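Local coordinates for methylocystis parvus OBBP MbnE (Methylocystis parvus OBBP, PDB 5ICQ), which probably binds the copper-chelating peptide methanobactin in the periplasm as the solute-binding component of its uptake machinery, at residues P142-L154 / V170-Y183. Residues are numbered along the deposited sequence; the frame is centred on the assembly and turned at random.
Sequences PITAEDVLFSFDL and VKSATAPDPHRVAY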
loop_
_atom_site.group_PDB
_atom_site.type_symbol
_atom_site.label_atom_id
_atom_site.label_comp_id
_atom_site.label_asym_id
_atom_site.label_seq_id
_atom_site.Cartn_x
_atom_site.Cartn_y
_atom_site.Cartn_z
ATOM N N PRO A 142 -15.689 4.574 -30.219
ATOM C CA PRO A 142 -14.276 4.963 -30.091
ATOM C C PRO A 142 -14.032 5.825 -28.863
ATOM O O PRO A 142 -14.858 6.657 -28.489
ATOM C CB PRO A 142 -14.006 5.758 -31.376
ATOM C CG PRO A 142 -15.013 5.245 -32.359
ATOM C CD PRO A 142 -16.243 4.919 -31.542
ATOM N N ILE A 143 -12.878 5.622 -28.238
ATOM C CA ILE A 143 -12.421 6.524 -27.187
ATOM C C ILE A 143 -11.795 7.756 -27.833
ATOM O O ILE A 143 -10.946 7.635 -28.726
ATOM C CB ILE A 143 -11.416 5.815 -26.267
ATOM C CG1 ILE A 143 -12.030 4.530 -25.701
ATOM C CG2 ILE A 143 -10.950 6.768 -25.160
ATOM C CD1 ILE A 143 -11.119 3.782 -24.690
ATOM N N THR A 144 -12.201 8.949 -27.387
ATOM C CA THR A 144 -11.612 10.186 -27.906
ATOM C C THR A 144 -11.170 11.077 -26.751
ATOM O O THR A 144 -11.446 10.804 -25.578
ATOM C CB THR A 144 -12.584 10.957 -28.811
ATOM O OG1 THR A 144 -13.673 11.456 -28.027
ATOM C CG2 THR A 144 -13.125 10.048 -29.921
ATOM N N ALA A 145 -10.484 12.173 -27.100
ATOM C CA ALA A 145 -10.050 13.128 -26.084
ATOM C C ALA A 145 -11.227 13.653 -25.270
ATOM O O ALA A 145 -11.072 13.966 -24.082
ATOM C CB ALA A 145 -9.297 14.287 -26.740
ATOM N N GLU A 146 -12.409 13.741 -25.889
ATOM C CA GLU A 146 -13.608 14.168 -25.172
ATOM C C GLU A 146 -13.899 13.266 -23.972
ATOM O O GLU A 146 -14.321 13.755 -22.918
ATOM C CB GLU A 146 -14.797 14.204 -26.143
ATOM C CG GLU A 146 -16.136 14.640 -25.543
ATOM C CD GLU A 146 -17.304 14.558 -26.542
ATOM O OE1 GLU A 146 -17.304 13.651 -27.408
ATOM O OE2 GLU A 146 -18.224 15.405 -26.458
ATOM N N ASP A 147 -13.674 11.947 -24.102
ATOM C CA ASP A 147 -13.884 11.049 -22.963
ATOM C C ASP A 147 -12.857 11.284 -21.866
ATOM O O ASP A 147 -13.184 11.192 -20.677
ATOM C CB ASP A 147 -13.833 9.582 -23.400
ATOM C CG ASP A 147 -14.929 9.230 -24.379
ATOM O OD1 ASP A 147 -16.107 9.286 -23.970
ATOM O OD2 ASP A 147 -14.611 8.900 -25.547
ATOM N N VAL A 148 -11.603 11.553 -22.240
ATOM C CA VAL A 148 -10.565 11.783 -21.235
ATOM C C VAL A 148 -10.846 13.064 -20.460
ATOM O O VAL A 148 -10.700 13.102 -19.233
ATOM C CB VAL A 148 -9.176 11.819 -21.895
ATOM C CG1 VAL A 148 -8.088 12.091 -20.839
ATOM C CG2 VAL A 148 -8.900 10.515 -22.632
ATOM N N LEU A 149 -11.240 14.136 -21.162
ATOM C CA LEU A 149 -11.536 15.397 -20.479
ATOM C C LEU A 149 -12.799 15.286 -19.634
ATOM O O LEU A 149 -12.882 15.878 -18.550
ATOM C CB LEU A 149 -11.673 16.528 -21.499
ATOM C CG LEU A 149 -10.391 16.925 -22.239
ATOM C CD1 LEU A 149 -10.664 18.069 -23.210
ATOM C CD2 LEU A 149 -9.292 17.308 -21.256
ATOM N N PHE A 150 -13.809 14.569 -20.134
ATOM C CA PHE A 150 -15.002 14.289 -19.337
ATOM C C PHE A 150 -14.641 13.565 -18.046
ATOM O O PHE A 150 -15.154 13.896 -16.967
ATOM C CB PHE A 150 -15.973 13.453 -20.175
ATOM C CG PHE A 150 -17.012 12.709 -19.373
ATOM C CD1 PHE A 150 -18.167 13.350 -18.953
ATOM C CD2 PHE A 150 -16.851 11.363 -19.076
ATOM C CE1 PHE A 150 -19.141 12.677 -18.231
ATOM C CE2 PHE A 150 -17.818 10.677 -18.341
ATOM C CZ PHE A 150 -18.975 11.342 -17.925
ATOM N N SER A 151 -13.752 12.569 -18.139
ATOM C CA SER A 151 -13.374 11.797 -16.961
ATOM C C SER A 151 -12.559 12.642 -15.996
ATOM O O SER A 151 -12.759 12.574 -14.776
ATOM C CB SER A 151 -12.586 10.557 -17.385
ATOM O OG SER A 151 -13.358 9.721 -18.237
ATOM N N PHE A 152 -11.617 13.422 -16.529
ATOM C CA PHE A 152 -10.826 14.327 -15.701
ATOM C C PHE A 152 -11.721 15.295 -14.939
ATOM O O PHE A 152 -11.585 15.453 -13.721
ATOM C CB PHE A 152 -9.833 15.086 -16.581
ATOM C CG PHE A 152 -9.086 16.172 -15.858
ATOM C CD1 PHE A 152 -8.008 15.862 -15.041
ATOM C CD2 PHE A 152 -9.452 17.503 -16.007
ATOM C CE1 PHE A 152 -7.311 16.865 -14.373
ATOM C CE2 PHE A 152 -8.756 18.512 -15.340
ATOM C CZ PHE A 152 -7.685 18.187 -14.527
ATOM N N ASP A 153 -12.647 15.953 -15.642
ATOM C CA ASP A 153 -13.544 16.907 -14.985
ATOM C C ASP A 153 -14.410 16.238 -13.924
ATOM O O ASP A 153 -14.609 16.789 -12.834
ATOM C CB ASP A 153 -14.435 17.593 -16.015
ATOM C CG ASP A 153 -13.669 18.539 -16.904
ATOM O OD1 ASP A 153 -12.646 19.093 -16.442
ATOM O OD2 ASP A 153 -14.104 18.740 -18.059
ATOM N N LEU A 154 -14.951 15.058 -14.236
ATOM C CA LEU A 154 -15.829 14.360 -13.298
ATOM C C LEU A 154 -15.070 13.937 -12.050
ATOM O O LEU A 154 -15.552 14.106 -10.923
ATOM C CB LEU A 154 -16.451 13.135 -13.972
ATOM C CG LEU A 154 -17.261 12.181 -13.088
ATOM C CD1 LEU A 154 -18.489 12.892 -12.515
ATOM C CD2 LEU A 154 -17.673 10.950 -13.883
ATOM N N VAL A 170 -3.754 20.903 -11.854
ATOM C CA VAL A 170 -3.551 21.107 -13.283
ATOM C C VAL A 170 -3.984 22.514 -13.669
ATOM O O VAL A 170 -5.059 22.976 -13.273
ATOM C CB VAL A 170 -4.329 20.049 -14.082
ATOM C CG1 VAL A 170 -4.249 20.341 -15.571
ATOM C CG2 VAL A 170 -3.787 18.662 -13.776
ATOM N N LYS A 171 -3.161 23.193 -14.472
ATOM C CA LYS A 171 -3.514 24.553 -14.879
ATOM C C LYS A 171 -4.551 24.555 -15.997
ATOM O O LYS A 171 -5.500 25.346 -15.963
ATOM C CB LYS A 171 -2.264 25.316 -15.307
ATOM C CG LYS A 171 -1.293 25.609 -14.172
ATOM C CD LYS A 171 -1.995 26.364 -13.056
ATOM C CE LYS A 171 -1.006 26.981 -12.070
ATOM N NZ LYS A 171 -0.293 25.951 -11.270
ATOM N N SER A 172 -4.400 23.688 -16.996
ATOM C CA SER A 172 -5.442 23.539 -18.002
ATOM C C SER A 172 -5.382 22.136 -18.581
ATOM O O SER A 172 -4.324 21.506 -18.604
ATOM C CB SER A 172 -5.327 24.575 -19.130
ATOM O OG SER A 172 -4.275 24.263 -20.024
ATOM N N ALA A 173 -6.542 21.656 -19.031
ATOM C CA ALA A 173 -6.689 20.375 -19.716
ATOM C C ALA A 173 -7.477 20.628 -20.989
ATOM O O ALA A 173 -8.635 21.054 -20.923
ATOM C CB ALA A 173 -7.415 19.350 -18.841
ATOM N N THR A 174 -6.857 20.375 -22.139
ATOM C CA THR A 174 -7.460 20.688 -23.426
ATOM C C THR A 174 -7.210 19.550 -24.404
ATOM O O THR A 174 -6.366 18.676 -24.189
ATOM C CB THR A 174 -6.907 21.986 -24.023
ATOM O OG1 THR A 174 -5.521 21.801 -24.322
ATOM C CG2 THR A 174 -7.067 23.155 -23.061
ATOM N N ALA A 175 -7.959 19.581 -25.504
ATOM C CA ALA A 175 -7.840 18.604 -26.584
ATOM C C ALA A 175 -7.501 19.370 -27.854
ATOM O O ALA A 175 -8.403 19.885 -28.530
ATOM C CB ALA A 175 -9.133 17.809 -26.750
ATOM N N PRO A 176 -6.219 19.492 -28.207
ATOM C CA PRO A 176 -5.885 20.172 -29.472
ATOM C C PRO A 176 -6.518 19.506 -30.682
ATOM O O PRO A 176 -6.786 20.178 -31.684
ATOM C CB PRO A 176 -4.350 20.110 -29.514
ATOM C CG PRO A 176 -3.962 19.062 -28.523
ATOM C CD PRO A 176 -5.021 19.070 -27.465
ATOM N N ASP A 177 -6.774 18.206 -30.607
ATOM C CA ASP A 177 -7.551 17.485 -31.605
ATOM C C ASP A 177 -8.144 16.258 -30.921
ATOM O O ASP A 177 -7.784 15.949 -29.773
ATOM C CB ASP A 177 -6.681 17.101 -32.817
ATOM C CG ASP A 177 -5.533 16.194 -32.445
ATOM O OD1 ASP A 177 -5.777 14.982 -32.242
ATOM O OD2 ASP A 177 -4.390 16.690 -32.367
ATOM N N PRO A 178 -9.072 15.547 -31.575
ATOM C CA PRO A 178 -9.760 14.434 -30.888
ATOM C C PRO A 178 -8.852 13.299 -30.423
ATOM O O PRO A 178 -9.326 12.433 -29.674
ATOM C CB PRO A 178 -10.762 13.938 -31.942
ATOM C CG PRO A 178 -11.025 15.131 -32.786
ATOM C CD PRO A 178 -9.706 15.838 -32.879
ATOM N N HIS A 179 -7.576 13.268 -30.821
ATOM C CA HIS A 179 -6.679 12.183 -30.427
ATOM C C HIS A 179 -5.525 12.644 -29.547
ATOM O O HIS A 179 -4.552 11.896 -29.378
ATOM C CB HIS A 179 -6.140 11.472 -31.668
ATOM C CG HIS A 179 -7.199 10.762 -32.452
ATOM N ND1 HIS A 179 -7.639 11.205 -33.682
ATOM C CD2 HIS A 179 -7.924 9.654 -32.167
ATOM C CE1 HIS A 179 -8.580 10.393 -34.127
ATOM N NE2 HIS A 179 -8.773 9.444 -33.227
ATOM N N ARG A 180 -5.596 13.853 -28.992
ATOM C CA ARG A 180 -4.563 14.365 -28.107
ATOM C C ARG A 180 -5.209 15.044 -26.908
ATOM O O ARG A 180 -6.184 15.781 -27.063
ATOM C CB ARG A 180 -3.654 15.368 -28.834
ATOM C CG ARG A 180 -2.609 14.748 -29.742
ATOM C CD ARG A 180 -1.894 15.832 -30.544
ATOM N NE ARG A 180 -0.735 15.324 -31.272
ATOM C CZ ARG A 180 -0.792 14.692 -32.442
ATOM N NH1 ARG A 180 -1.960 14.477 -33.030
ATOM N NH2 ARG A 180 0.323 14.271 -33.025
ATOM N N VAL A 181 -4.661 14.796 -25.719
ATOM C CA VAL A 181 -5.054 15.488 -24.494
ATOM C C VAL A 181 -3.812 16.167 -23.930
ATOM O O VAL A 181 -2.833 15.488 -23.589
ATOM C CB VAL A 181 -5.657 14.531 -23.454
ATOM C CG1 VAL A 181 -6.063 15.310 -22.200
ATOM C CG2 VAL A 181 -6.838 13.775 -24.045
ATOM N N ALA A 182 -3.857 17.496 -23.817
ATOM C CA ALA A 182 -2.737 18.304 -23.343
ATOM C C ALA A 182 -3.037 18.817 -21.941
ATOM O O ALA A 182 -4.049 19.501 -21.729
ATOM C CB ALA A 182 -2.474 19.471 -24.295
ATOM N N TYR A 183 -2.162 18.493 -20.992
ATOM C CA TYR A 183 -2.260 18.995 -19.625
ATOM C C TYR A 183 -1.156 20.027 -19.382
ATOM O O TYR A 183 0.034 19.719 -19.551
ATOM C CB TYR A 183 -2.147 17.866 -18.599
ATOM C CG TYR A 183 -3.318 16.909 -18.561
ATOM C CD1 TYR A 183 -4.517 17.274 -17.965
ATOM C CD2 TYR A 183 -3.203 15.615 -19.064
ATOM C CE1 TYR A 183 -5.582 16.397 -17.904
ATOM C CE2 TYR A 183 -4.270 14.727 -19.005
ATOM C CZ TYR A 183 -5.453 15.122 -18.421
ATOM O OH TYR A 183 -6.510 14.237 -18.366
#
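Phe152 and Tyr183 make the aromatic end of this helix-on-sheet contact. Tyr183 CE1 lies over one face of the Phe152 ring, displaced toward its rim and 3.8 Å from Phe152 CD1, while the two ring planes are inclined at 59°, neither stacked nor perpendicular. A chi1 of 173° turns the Phe152 ring away from its own backbone N and across to the hairpin, where its CZ comes to 3.9 Å from Val170 CB and its CE2 rests beside the methyl of Ala173. Leu197 of helix 193-198 touches Phe152, Val170 and Tyr183 as well, completing an apolar cluster in which the two rings are buried. One turn back, Val148 sets CG1 3.6 Å from Tyr183 OH and its CB against Val181 CG2. Leu149 divides its branches: CD2 meets Ala173 CB at 3.7 Å and also reaches Val181 CG1, whereas CD1 extends to the backbone and CB of Ala175.

Strands 172-175 and 180-183 form a beta hairpin of the antiparallel sheet, and helix 145-154 covers one side of it, nearly antiparallel to the first strand (159°), within a protein of the family 5 solute-binding class. As in other helix-on-sheet packings, alternate strand residues facing one way, here Ala173 and Ala175 with Val181, receive the side chains of one helix face.

Toward the hairpin's turn the large side chains give way to small groups: buried Ala145 still packs closely, its CB 3.5 Å from Ala175 CB and also against Val181 CG2, whereas Ala175, Pro178 and His179 are exposed. Ala145 N donates to Pro178 O over 2.8 Å, joining the helix's first turn to the type I turn 177-180. Thr144 and Asp147 form a capping box here, Asp147 OD2 accepting from Thr144 N; Thr144 OG1 accepts a weak bond from Glu146 N.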